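PDB 2P67: LAO/AO transport system kinase from Escherichia coli, which belongs to the MeaB family of P-loop GTPases and carries a parallel-sheet alpha/beta core with additional helices at both ends of the chain. Local coordinates for residues V154-V159 against T164-M169; A22-A27 against E145-D150; T29-R34 against A137-L142; K69-E74 against V200-D205. All coordinates share one frame; numbering follows the deposited sequence.

Interaction 1 (V154-V159 against T164-M169); sequences VETVGV and TEVARM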
loop_
_atom_site.group_PDB
_atom_site.type_symbol
_atom_site.label_atom_id
_atom_site.label_comp_id
_atom_site.label_asym_id
_atom_site.label_seq_id
_atom_site.Cartn_x
_atom_site.Cartn_y
_atom_site.Cartn_z
ATOM N N VAL A 154 -6.933 17.749 12.343
ATOM C CA VAL A 154 -7.943 16.750 12.062
ATOM C C VAL A 154 -7.639 15.545 12.951
ATOM O O VAL A 154 -6.497 15.056 13.006
ATOM C CB VAL A 154 -8.062 16.423 10.536
ATOM C CG1 VAL A 154 -6.773 15.794 9.962
ATOM C CG2 VAL A 154 -9.290 15.549 10.257
ATOM N N GLU A 155 -8.639 15.086 13.685
ATOM C CA GLU A 155 -8.353 14.012 14.628
ATOM C C GLU A 155 -9.368 12.886 14.564
ATOM O O GLU A 155 -10.534 13.115 14.291
ATOM C CB GLU A 155 -8.185 14.560 16.049
ATOM C CG GLU A 155 -9.418 15.238 16.609
ATOM C CD GLU A 155 -10.256 14.302 17.444
ATOM O OE1 GLU A 155 -11.188 14.792 18.104
ATOM O OE2 GLU A 155 -9.982 13.085 17.465
ATOM N N THR A 156 -8.905 11.660 14.782
ATOM C CA THR A 156 -9.813 10.530 14.843
ATOM C C THR A 156 -9.134 9.389 15.596
ATOM O O THR A 156 -7.960 9.474 15.933
ATOM C CB THR A 156 -10.322 10.095 13.433
ATOM O OG1 THR A 156 -11.486 9.250 13.555
ATOM C CG2 THR A 156 -9.223 9.387 12.622
ATOM N N VAL A 157 -9.905 8.339 15.859
ATOM C CA VAL A 157 -9.381 7.150 16.515
ATOM C C VAL A 157 -8.456 6.417 15.556
ATOM O O VAL A 157 -8.733 6.317 14.357
ATOM C CB VAL A 157 -10.521 6.211 16.982
ATOM C CG1 VAL A 157 -9.957 4.984 17.672
ATOM C CG2 VAL A 157 -11.440 6.942 17.942
ATOM N N GLY A 158 -7.343 5.926 16.093
ATOM C CA GLY A 158 -6.422 5.108 15.341
ATOM C C GLY A 158 -6.913 3.689 15.459
ATOM O O GLY A 158 -6.830 3.074 16.542
ATOM N N VAL A 159 -7.473 3.203 14.351
ATOM C CA VAL A 159 -8.059 1.868 14.236
ATOM C C VAL A 159 -8.148 1.570 12.746
ATOM O O VAL A 159 -8.405 2.471 11.935
ATOM C CB VAL A 159 -9.476 1.780 14.902
ATOM C CG1 VAL A 159 -10.503 2.643 14.160
ATOM C CG2 VAL A 159 -9.952 0.331 15.001
ATOM N N THR A 164 -3.528 6.087 7.906
ATOM C CA THR A 164 -3.123 6.401 6.536
ATOM C C THR A 164 -4.097 7.376 5.854
ATOM O O THR A 164 -3.661 8.251 5.104
ATOM C CB THR A 164 -2.838 5.142 5.691
ATOM O OG1 THR A 164 -4.040 4.382 5.535
ATOM C CG2 THR A 164 -1.758 4.263 6.375
ATOM N N GLU A 165 -5.391 7.250 6.167
ATOM C CA GLU A 165 -6.439 8.155 5.650
ATOM C C GLU A 165 -6.243 9.612 6.118
ATOM O O GLU A 165 -6.274 10.538 5.310
ATOM C CB GLU A 165 -7.835 7.647 6.047
ATOM C CG GLU A 165 -8.182 6.291 5.422
ATOM C CD GLU A 165 -9.367 5.602 6.090
ATOM O OE1 GLU A 165 -9.700 5.940 7.252
ATOM O OE2 GLU A 165 -9.965 4.706 5.450
ATOM N N VAL A 166 -6.013 9.798 7.417
ATOM C CA VAL A 166 -5.731 11.133 7.974
ATOM C C VAL A 166 -4.399 11.656 7.411
ATOM O O VAL A 166 -4.251 12.844 7.075
ATOM C CB VAL A 166 -5.663 11.082 9.524
ATOM C CG1 VAL A 166 -5.140 12.396 10.103
ATOM C CG2 VAL A 166 -7.036 10.758 10.116
ATOM N N ALA A 167 -3.409 10.766 7.340
ATOM C CA ALA A 167 -2.066 11.160 6.927
ATOM C C ALA A 167 -2.057 11.822 5.560
ATOM O O ALA A 167 -1.251 12.709 5.320
ATOM C CB ALA A 167 -1.148 9.940 6.903
ATOM N N ARG A 168 -2.962 11.379 4.685
ATOM C CA ARG A 168 -3.048 11.835 3.289
ATOM C C ARG A 168 -3.579 13.255 3.127
ATOM O O ARG A 168 -3.535 13.803 2.033
ATOM C CB ARG A 168 -3.980 10.920 2.487
ATOM C CG ARG A 168 -3.486 9.522 2.244
ATOM C CD ARG A 168 -4.260 8.865 1.109
ATOM N NE ARG A 168 -5.677 8.646 1.397
ATOM C CZ ARG A 168 -6.239 7.446 1.566
ATOM N NH1 ARG A 168 -5.501 6.342 1.479
ATOM N NH2 ARG A 168 -7.542 7.351 1.815
ATOM N N MET A 169 -4.114 13.833 4.198
ATOM C CA MET A 169 -4.624 15.202 4.118
ATOM C C MET A 169 -3.926 16.221 5.028
ATOM O O MET A 169 -4.430 17.326 5.213
ATOM C CB MET A 169 -6.152 15.223 4.347
ATOM C CG MET A 169 -6.620 14.987 5.791
ATOM S SD MET A 169 -8.467 14.922 5.917
ATOM C CE MET A 169 -8.656 13.204 5.626
#
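Val154 and Thr156, next-but-one neighbours on one strand, both press on the branched end of Val166 from the helix that follows. Only carbon atoms meet across the segments. Val154 CG1 lies 3.8 Å from Val166 CG1, while Thr156 CG2 comes to 3.6 Å from Val166 CG2, so each methyl of the valine has its own strand partner. Val166 achieves this with CG1 anti to its backbone N (chi1 170°), which spreads the two methyls along the strand; against both partners it slides past in the reverse direction. Val154 CG1 also reaches Met169 CG at 4.3 Å, a looser touch; since Val154 has two deposited conformers, its distances hold for one of them.

The polar groups work elsewhere. Thr156 gives only its methyl to the helix: with chi1 at -164°, OG1 stands anti to the backbone N and hydrogen-bonds Val92 O of the adjoining strand, which probably helps hold the rotation that turns CG2 toward Val166. Met169 N bonds to Val166 O at 3.0 Å, and Met169, like Val166, has its CB directed at the strand.

Strand 151-157 is an inner strand of the parallel sheet, bonded through its backbone to strands 57-63 and 87-92. Helix 162-167 lies over it, and Met169 reaches on to Ser134, Arg138 and Met141 of helix 133-146.

Interaction 2 (A22-A27 against E145-D150); sequences ATLAQA and EAAGYD
Ala27 N bonds to Thr23 O at 2.8 Å in the helix that presents Leu24 to Ala147 and Tyr149. Together with Gln26 N to Ala22 O at 3.0 Å, it shows regular helical geometry through this turn. The facing segment is the C-terminal part of helix 133-146 and the turn after it: Gly148 N returns to Glu145 O at 3.1 Å, and Gly148, at a positive phi of 90°, turns the chain in a Schellman motif. That turn sets Ala147 and Tyr149 beside each other, both with their CB atoms facing the helix 21-32.

Across the contact a single methyl does the touching. Leu24 CD2 is 3.7 Å from Tyr149 CE2 and 4.2 Å from Ala147 CB, resting against both from one side. Its CG is anti to the backbone N (chi1 -177°), which carries the branched end toward Ala147 and Tyr149. The tyrosine comes from the opposite direction and receives the methyl obliquely. Leu16 of helix 9-17 touches both Leu24 and Ala147, and Phe120 of strand 119-124 touches both Leu24 and Tyr149, so two more elements join the same small cluster.

Tyr149 O bonds Thr56 OG1 and Gly148 O bonds Lys86 NZ, both outside the contact. With carbon atoms alone meeting across the segments and just 97 Å² buried, the contact implies hydrophobic cohesion without directional bonding.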
loop_
_atom_site.group_PDB
_atom_site.type_symbol
_atom_site.label_atom_id
_atom_site.label_comp_id
_atom_site.label_asym_id
_atom_site.label_seq_id
_atom_site.Cartn_x
_atom_site.Cartn_y
_atom_site.Cartn_z
ATOM N N ALA A 22 -19.394 32.833 13.851
ATOM C CA ALA A 22 -20.786 32.514 13.486
ATOM C C ALA A 22 -20.899 32.200 11.995
ATOM O O ALA A 22 -21.613 31.268 11.606
ATOM C CB ALA A 22 -21.732 33.639 13.884
ATOM N N THR A 23 -20.155 32.952 11.174
ATOM C CA THR A 23 -20.162 32.734 9.733
ATOM C C THR A 23 -19.455 31.422 9.369
ATOM O O THR A 23 -19.920 30.710 8.496
ATOM C CB THR A 23 -19.605 33.934 8.913
ATOM O OG1 THR A 23 -20.443 35.076 9.104
ATOM C CG2 THR A 23 -19.621 33.616 7.420
ATOM N N LEU A 24 -18.348 31.115 10.035
ATOM C CA LEU A 24 -17.692 29.839 9.826
ATOM C C LEU A 24 -18.653 28.671 10.115
ATOM O O LEU A 24 -18.792 27.769 9.292
ATOM C CB LEU A 24 -16.414 29.718 10.661
ATOM C CG LEU A 24 -15.596 28.431 10.449
ATOM C CD1 LEU A 24 -15.238 28.175 8.974
ATOM C CD2 LEU A 24 -14.355 28.423 11.317
ATOM N N ALA A 25 -19.333 28.718 11.260
ATOM C CA ALA A 25 -20.274 27.648 11.624
ATOM C C ALA A 25 -21.386 27.544 10.591
ATOM O O ALA A 25 -21.762 26.447 10.179
ATOM C CB ALA A 25 -20.833 27.900 12.994
ATOM N N GLN A 26 -21.903 28.699 10.167
ATOM C CA GLN A 26 -22.958 28.757 9.159
ATOM C C GLN A 26 -22.496 28.152 7.833
ATOM O O GLN A 26 -23.232 27.434 7.186
ATOM C CB GLN A 26 -23.331 30.210 8.884
ATOM C CG GLN A 26 -24.527 30.753 9.616
ATOM C CD GLN A 26 -24.894 32.124 9.032
ATOM O OE1 GLN A 26 -25.761 32.231 8.162
ATOM N NE2 GLN A 26 -24.179 33.154 9.452
ATOM N N ALA A 27 -21.282 28.503 7.411
ATOM C CA ALA A 27 -20.706 27.974 6.168
ATOM C C ALA A 27 -20.509 26.449 6.234
ATOM O O ALA A 27 -20.790 25.712 5.273
ATOM C CB ALA A 27 -19.366 28.703 5.862
ATOM N N GLU A 145 -9.084 27.303 6.843
ATOM C CA GLU A 145 -7.944 27.988 6.229
ATOM C C GLU A 145 -8.363 29.372 5.760
ATOM O O GLU A 145 -7.679 30.375 6.041
ATOM C CB GLU A 145 -7.394 27.170 5.069
ATOM C CG GLU A 145 -6.637 25.901 5.588
ATOM C CD GLU A 145 -5.936 25.113 4.504
ATOM O OE1 GLU A 145 -6.125 25.408 3.311
ATOM O OE2 GLU A 145 -5.192 24.168 4.854
ATOM N N ALA A 146 -9.483 29.420 5.051
ATOM C CA ALA A 146 -9.998 30.697 4.548
ATOM C C ALA A 146 -10.361 31.637 5.707
ATOM O O ALA A 146 -10.186 32.862 5.597
ATOM C CB ALA A 146 -11.182 30.459 3.605
ATOM N N ALA A 147 -10.803 31.063 6.832
ATOM C CA ALA A 147 -11.145 31.814 8.051
ATOM C C ALA A 147 -9.936 32.348 8.853
ATOM O O ALA A 147 -10.103 33.054 9.861
ATOM C CB ALA A 147 -12.021 30.951 8.956
ATOM N N GLY A 148 -8.731 31.976 8.435
ATOM C CA GLY A 148 -7.513 32.534 8.997
ATOM C C GLY A 148 -6.949 31.780 10.182
ATOM O O GLY A 148 -6.122 32.324 10.917
ATOM N N TYR A 149 -7.401 30.539 10.403
ATOM C CA TYR A 149 -6.808 29.713 11.448
ATOM C C TYR A 149 -5.319 29.448 11.167
ATOM O O TYR A 149 -4.928 29.249 10.031
ATOM C CB TYR A 149 -7.640 28.420 11.687
ATOM C CG TYR A 149 -8.888 28.807 12.424
ATOM C CD1 TYR A 149 -8.916 28.795 13.813
ATOM C CD2 TYR A 149 -10.004 29.287 11.742
ATOM C CE1 TYR A 149 -10.023 29.210 14.518
ATOM C CE2 TYR A 149 -11.134 29.727 12.447
ATOM C CZ TYR A 149 -11.126 29.674 13.836
ATOM O OH TYR A 149 -12.198 30.106 14.578
ATOM N N ASP A 150 -4.506 29.472 12.219
ATOM C CA ASP A 150 -3.078 29.248 12.115
ATOM C C ASP A 150 -2.747 27.765 12.015
ATOM O O ASP A 150 -1.822 27.361 11.279
ATOM C CB ASP A 150 -2.382 29.838 13.325
ATOM C CG ASP A 150 -2.477 31.357 13.359
ATOM O OD1 ASP A 150 -1.892 32.013 12.477
ATOM O OD2 ASP A 150 -3.167 31.875 14.238
#

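Interaction 3 (T29-R34 against A137-L142); sequences TLVESR and ARELML
Val31 and Glu139 face each other from two helices, with Val31 CA and Glu139 CA 8.0 Å apart. The first kind of contact is between apolar carbon and carboxylate oxygen. Val31 CG1 stands 3.7 Å from Glu139 OE1, the two side chains approaching at a slant. The valine carries that methyl anti to its own N (chi1 170°), while the glutamate runs extended beyond CG (chi2 174°), which brings its carboxylate up to the valine. A looser touch follows one residue on, where Glu32 OE2 lies 4.4 Å from Leu140 CD1. Neither CB of this second pair faces the opposite helix squarely, and the side-chain ends come nearer than the CB directions suggest.

The second kind is ionic and polar, and its partners come from outside the two segments. Glu139 OE2 is held by Gln135 NE2 one turn earlier, and OE1 forms a salt bridge with Arg317 NH2 of the second subunit, so the buried carboxylate is gripped at both oxygens. Glu32 OE1 makes a salt bridge with Arg122 NH1, which also bonds Thr29 OG1. These bonds would limit the swing of both carboxylates and probably favour their charged form.

Arg317 of the second subunit packs on Val31 as well, which places this contact at the subunit boundary. The pattern is that of an N-terminal helix laid against helix 133-146, the helix that precedes strand 151-157 of the P-loop alpha/beta fold, at a spot where a homodimer partner adds a basic side chain, consistent with a dimeric MeaB-type GTPase.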
loop_
_atom_site.group_PDB
_atom_site.type_symbol
_atom_site.label_atom_id
_atom_site.label_comp_id
_atom_site.label_asym_id
_atom_site.label_seq_id
_atom_site.Cartn_x
_atom_site.Cartn_y
_atom_site.Cartn_z
ATOM N N THR A 29 -22.271 24.372 8.151
ATOM C CA THR A 29 -23.634 23.812 8.091
ATOM C C THR A 29 -24.158 23.752 6.661
ATOM O O THR A 29 -24.722 22.727 6.238
ATOM C CB THR A 29 -24.600 24.570 9.031
ATOM O OG1 THR A 29 -24.217 24.307 10.383
ATOM C CG2 THR A 29 -26.064 24.107 8.842
ATOM N N LEU A 30 -23.898 24.813 5.902
ATOM C CA LEU A 30 -24.269 24.871 4.489
ATOM C C LEU A 30 -23.614 23.767 3.676
ATOM O O LEU A 30 -24.268 23.115 2.865
ATOM C CB LEU A 30 -23.910 26.248 3.907
ATOM C CG LEU A 30 -24.209 26.489 2.425
ATOM C CD1 LEU A 30 -25.712 26.568 2.179
ATOM C CD2 LEU A 30 -23.515 27.762 1.957
ATOM N N VAL A 31 -22.308 23.585 3.878
ATOM C CA VAL A 31 -21.531 22.520 3.230
ATOM C C VAL A 31 -22.030 21.114 3.624
ATOM O O VAL A 31 -21.910 20.161 2.847
ATOM C CB VAL A 31 -20.003 22.714 3.522
ATOM C CG1 VAL A 31 -19.174 21.507 3.082
ATOM C CG2 VAL A 31 -19.519 23.986 2.854
ATOM N N GLU A 32 -22.613 20.993 4.810
ATOM C CA GLU A 32 -23.166 19.717 5.281
ATOM C C GLU A 32 -24.631 19.439 4.892
ATOM O O GLU A 32 -25.154 18.338 5.137
ATOM C CB GLU A 32 -23.016 19.628 6.791
ATOM C CG GLU A 32 -21.582 19.559 7.264
ATOM C CD GLU A 32 -21.505 19.428 8.764
ATOM O OE1 GLU A 32 -22.269 20.148 9.450
ATOM O OE2 GLU A 32 -20.692 18.596 9.252
ATOM N N SER A 33 -25.303 20.434 4.321
ATOM C CA SER A 33 -26.688 20.266 3.894
ATOM C C SER A 33 -26.796 19.441 2.616
ATOM O O SER A 33 -26.001 19.596 1.700
ATOM C CB SER A 33 -27.348 21.620 3.677
ATOM O OG SER A 33 -28.700 21.459 3.273
ATOM N N ARG A 34 -27.795 18.563 2.575
ATOM C CA ARG A 34 -28.078 17.756 1.385
ATOM C C ARG A 34 -29.173 18.370 0.497
ATOM O O ARG A 34 -29.506 17.842 -0.561
ATOM C CB ARG A 34 -28.431 16.321 1.793
ATOM C CG ARG A 34 -27.237 15.563 2.374
ATOM C CD ARG A 34 -27.551 14.090 2.565
ATOM N NE ARG A 34 -28.506 13.885 3.647
ATOM C CZ ARG A 34 -28.170 13.711 4.923
ATOM N NH1 ARG A 34 -26.893 13.714 5.297
ATOM N NH2 ARG A 34 -29.119 13.527 5.829
ATOM N N ALA A 137 -14.190 16.246 5.616
ATOM C CA ALA A 137 -13.108 16.746 6.463
ATOM C C ALA A 137 -12.257 17.753 5.704
ATOM O O ALA A 137 -11.945 18.818 6.240
ATOM C CB ALA A 137 -12.241 15.577 6.995
ATOM N N ARG A 138 -11.886 17.408 4.466
ATOM C CA ARG A 138 -11.078 18.289 3.635
ATOM C C ARG A 138 -11.755 19.638 3.377
ATOM O O ARG A 138 -11.106 20.692 3.468
ATOM C CB ARG A 138 -10.717 17.621 2.311
ATOM C CG ARG A 138 -9.677 16.525 2.424
ATOM C CD ARG A 138 -9.362 15.940 1.065
ATOM N NE ARG A 138 -8.800 14.602 1.206
ATOM C CZ ARG A 138 -7.519 14.270 1.067
ATOM N NH1 ARG A 138 -6.603 15.191 0.752
ATOM N NH2 ARG A 138 -7.163 12.986 1.235
ATOM N N GLU A 139 -13.040 19.608 3.031
ATOM C CA GLU A 139 -13.766 20.851 2.777
ATOM C C GLU A 139 -13.864 21.737 4.046
ATOM O O GLU A 139 -13.677 22.961 3.986
ATOM C CB GLU A 139 -15.135 20.553 2.149
ATOM C CG GLU A 139 -14.979 19.905 0.777
ATOM C CD GLU A 139 -16.278 19.447 0.166
ATOM O OE1 GLU A 139 -17.275 19.256 0.911
ATOM O OE2 GLU A 139 -16.282 19.284 -1.076
ATOM N N LEU A 140 -14.133 21.120 5.196
ATOM C CA LEU A 140 -14.203 21.874 6.430
ATOM C C LEU A 140 -12.833 22.484 6.768
ATOM O O LEU A 140 -12.769 23.607 7.247
ATOM C CB LEU A 140 -14.692 20.990 7.566
ATOM C CG LEU A 140 -16.095 20.366 7.424
ATOM C CD1 LEU A 140 -16.418 19.645 8.721
ATOM C CD2 LEU A 140 -17.176 21.407 7.134
ATOM N N MET A 141 -11.761 21.729 6.510
ATOM C CA MET A 141 -10.383 22.219 6.679
ATOM C C MET A 141 -10.130 23.461 5.807
ATOM O O MET A 141 -9.571 24.450 6.287
ATOM C CB MET A 141 -9.356 21.120 6.334
ATOM C CG MET A 141 -9.284 19.977 7.353
ATOM S SD MET A 141 -8.202 18.611 6.801
ATOM C CE MET A 141 -6.581 19.302 7.242
ATOM N N LEU A 142 -10.565 23.410 4.547
ATOM C CA LEU A 142 -10.474 24.582 3.652
ATOM C C LEU A 142 -11.187 25.810 4.219
ATOM O O LEU A 142 -10.633 26.917 4.194
ATOM C CB LEU A 142 -11.023 24.250 2.267
ATOM C CG LEU A 142 -10.255 23.270 1.378
ATOM C CD1 LEU A 142 -10.976 23.154 0.048
ATOM C CD2 LEU A 142 -8.775 23.707 1.169
#

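Interaction 4 (K69-E74 against V200-D205); sequences KSTFLE and VINKDD
The first turn of helix 69-82, which starts within the probable P-loop, brings Thr71 and Phe72 up to Asn202 of the segment 200-205. The amide nitrogen does the touching: Asn202 ND2 lies 3.5 Å from Thr71 OG1 and 3.9 Å from Phe72 CB. Its side chain leaves the backbone with CG anti to N (chi1 -162°), pointing the amide at the helix and meeting Thr71 at a slant. Thr71 OG1 is hydrogen-bonded with Gly68 O.

Asn202 to Asp205 read Asn-Lys-Asp-Asp, which fits the NKxD motif of G proteins. Lys203 NZ reaches Gly66 O, linking this segment to the probable P-loop, consistent with that reading. Asn202 OD1 accepts from Ala242 N and, weakly, from Lys203 N at 2.9 Å with an angle of 141°, while Asp205 OD2 bonds Ser241 OG. Lys203 has a positive phi of 73°, and the chain then folds through an inverse gamma turn centred on Asp204, with Asp205 N weakly bonded to Lys203 O at 2.9 Å. Phe72 also packs among Leu176, Ile248 and Ile251, with Val200 touching Leu176 and Ile251 as well.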
loop_
_atom_site.group_PDB
_atom_site.type_symbol
_atom_site.label_atom_id
_atom_site.label_comp_id
_atom_site.label_asym_id
_atom_site.label_seq_id
_atom_site.Cartn_x
_atom_site.Cartn_y
_atom_site.Cartn_z
ATOM N N LYS A 69 -6.333 10.767 24.045
ATOM C CA LYS A 69 -6.403 11.717 22.936
ATOM C C LYS A 69 -7.099 13.015 23.360
ATOM O O LYS A 69 -6.623 14.108 23.035
ATOM C CB LYS A 69 -7.108 11.077 21.730
ATOM C CG LYS A 69 -7.340 12.011 20.552
ATOM C CD LYS A 69 -7.662 11.260 19.257
ATOM C CE LYS A 69 -8.918 10.393 19.324
ATOM N NZ LYS A 69 -10.195 11.160 19.447
ATOM N N SER A 70 -8.214 12.896 24.076
ATOM C CA SER A 70 -8.970 14.080 24.518
ATOM C C SER A 70 -8.130 15.012 25.400
ATOM O O SER A 70 -8.109 16.220 25.183
ATOM C CB SER A 70 -10.246 13.672 25.265
ATOM O OG SER A 70 -11.200 13.099 24.382
ATOM N N THR A 71 -7.455 14.452 26.406
ATOM C CA THR A 71 -6.645 15.269 27.324
ATOM C C THR A 71 -5.449 15.876 26.613
ATOM O O THR A 71 -5.098 17.042 26.848
ATOM C CB THR A 71 -6.197 14.495 28.593
ATOM O OG1 THR A 71 -5.300 13.426 28.244
ATOM C CG2 THR A 71 -7.404 13.926 29.307
ATOM N N PHE A 72 -4.829 15.084 25.732
ATOM C CA PHE A 72 -3.719 15.576 24.934
ATOM C C PHE A 72 -4.145 16.745 24.048
ATOM O O PHE A 72 -3.483 17.773 24.039
ATOM C CB PHE A 72 -3.077 14.465 24.079
ATOM C CG PHE A 72 -2.094 14.992 23.076
ATOM C CD1 PHE A 72 -0.809 15.338 23.476
ATOM C CD2 PHE A 72 -2.463 15.181 21.745
ATOM C CE1 PHE A 72 0.102 15.856 22.568
ATOM C CE2 PHE A 72 -1.559 15.702 20.821
ATOM C CZ PHE A 72 -0.263 16.039 21.238
ATOM N N LEU A 73 -5.227 16.575 23.291
ATOM C CA LEU A 73 -5.716 17.634 22.416
ATOM C C LEU A 73 -6.032 18.930 23.152
ATOM O O LEU A 73 -5.734 20.022 22.662
ATOM C CB LEU A 73 -6.932 17.166 21.629
ATOM C CG LEU A 73 -6.620 16.204 20.485
ATOM C CD1 LEU A 73 -7.929 15.643 19.943
ATOM C CD2 LEU A 73 -5.783 16.886 19.386
ATOM N N GLU A 74 -6.640 18.802 24.324
ATOM C CA GLU A 74 -6.936 19.965 25.156
ATOM C C GLU A 74 -5.648 20.671 25.574
ATOM O O GLU A 74 -5.507 21.877 25.389
ATOM C CB GLU A 74 -7.754 19.555 26.387
ATOM C CG GLU A 74 -8.117 20.761 27.267
ATOM C CD GLU A 74 -8.640 20.362 28.638
ATOM O OE1 GLU A 74 -8.127 19.387 29.222
ATOM O OE2 GLU A 74 -9.561 21.046 29.142
ATOM N N VAL A 200 3.614 9.680 19.952
ATOM C CA VAL A 200 3.571 10.230 21.303
ATOM C C VAL A 200 2.975 9.182 22.252
ATOM O O VAL A 200 1.930 8.598 21.962
ATOM C CB VAL A 200 2.748 11.543 21.375
ATOM C CG1 VAL A 200 2.554 11.956 22.842
ATOM C CG2 VAL A 200 3.424 12.698 20.568
ATOM N N ILE A 201 3.650 8.935 23.377
ATOM C CA ILE A 201 3.132 8.017 24.389
ATOM C C ILE A 201 2.618 8.889 25.527
ATOM O O ILE A 201 3.406 9.533 26.227
ATOM C CB ILE A 201 4.217 7.013 24.918
ATOM C CG1 ILE A 201 5.077 6.406 23.777
ATOM C CG2 ILE A 201 3.578 5.934 25.825
ATOM C CD1 ILE A 201 4.342 5.440 22.795
ATOM N N ASN A 202 1.298 8.960 25.676
ATOM C CA ASN A 202 0.690 9.816 26.713
ATOM C C ASN A 202 0.631 9.043 28.042
ATOM O O ASN A 202 0.858 7.830 28.072
ATOM C CB ASN A 202 -0.707 10.290 26.259
ATOM C CG ASN A 202 -1.244 11.514 27.037
ATOM O OD1 ASN A 202 -0.523 12.219 27.770
ATOM N ND2 ASN A 202 -2.546 11.773 26.855
ATOM N N LYS A 203 0.370 9.761 29.130
ATOM C CA LYS A 203 0.188 9.177 30.478
ATOM C C LYS A 203 1.507 8.702 31.062
ATOM O O LYS A 203 1.559 7.700 31.794
ATOM C CB LYS A 203 -0.876 8.070 30.499
ATOM C CG LYS A 203 -2.247 8.531 29.996
ATOM C CD LYS A 203 -3.282 7.418 30.004
ATOM C CE LYS A 203 -4.604 7.942 29.452
ATOM N NZ LYS A 203 -5.570 6.844 29.166
ATOM N N ASP A 204 2.566 9.438 30.741
ATOM C CA ASP A 204 3.853 9.301 31.413
ATOM C C ASP A 204 3.750 10.014 32.758
ATOM O O ASP A 204 4.310 11.096 32.956
ATOM C CB ASP A 204 5.004 9.891 30.576
ATOM C CG ASP A 204 6.380 9.455 31.089
ATOM O OD1 ASP A 204 6.416 8.635 32.030
ATOM O OD2 ASP A 204 7.416 9.925 30.559
ATOM N N ASP A 205 3.010 9.396 33.673
ATOM C CA ASP A 205 2.715 9.985 34.978
ATOM C C ASP A 205 2.472 8.880 36.000
ATOM O O ASP A 205 2.270 7.712 35.628
ATOM C CB ASP A 205 1.499 10.935 34.889
ATOM C CG ASP A 205 0.230 10.245 34.380
ATOM O OD1 ASP A 205 -0.082 9.126 34.843
ATOM O OD2 ASP A 205 -0.471 10.831 33.518
#

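Overall arrangement
Interactions 1 and 4 reach the same parallel sheet, while 2 and 3 pair helices 21-32 and 133-146, with centres 11 Å apart. Interaction 3 passes directly into interaction 1, 17 Å away between centres: Met169 SD lies 4.0 Å from Ala137 CB, and Met169 O 3.6 Å from Met141 CE. Interactions 1 and 4, also 17 Å apart, are joined at the probable nucleotide site by the salt bridge of Glu155 OE2 with Lys69 NZ at 2.8 Å. Interaction 4 stays clear of 2 and 3, nearest atoms about 13 and 12 Å away. The sodium ion, at Arg272 and Ser276, is about 7 Å from the side chain of Met169.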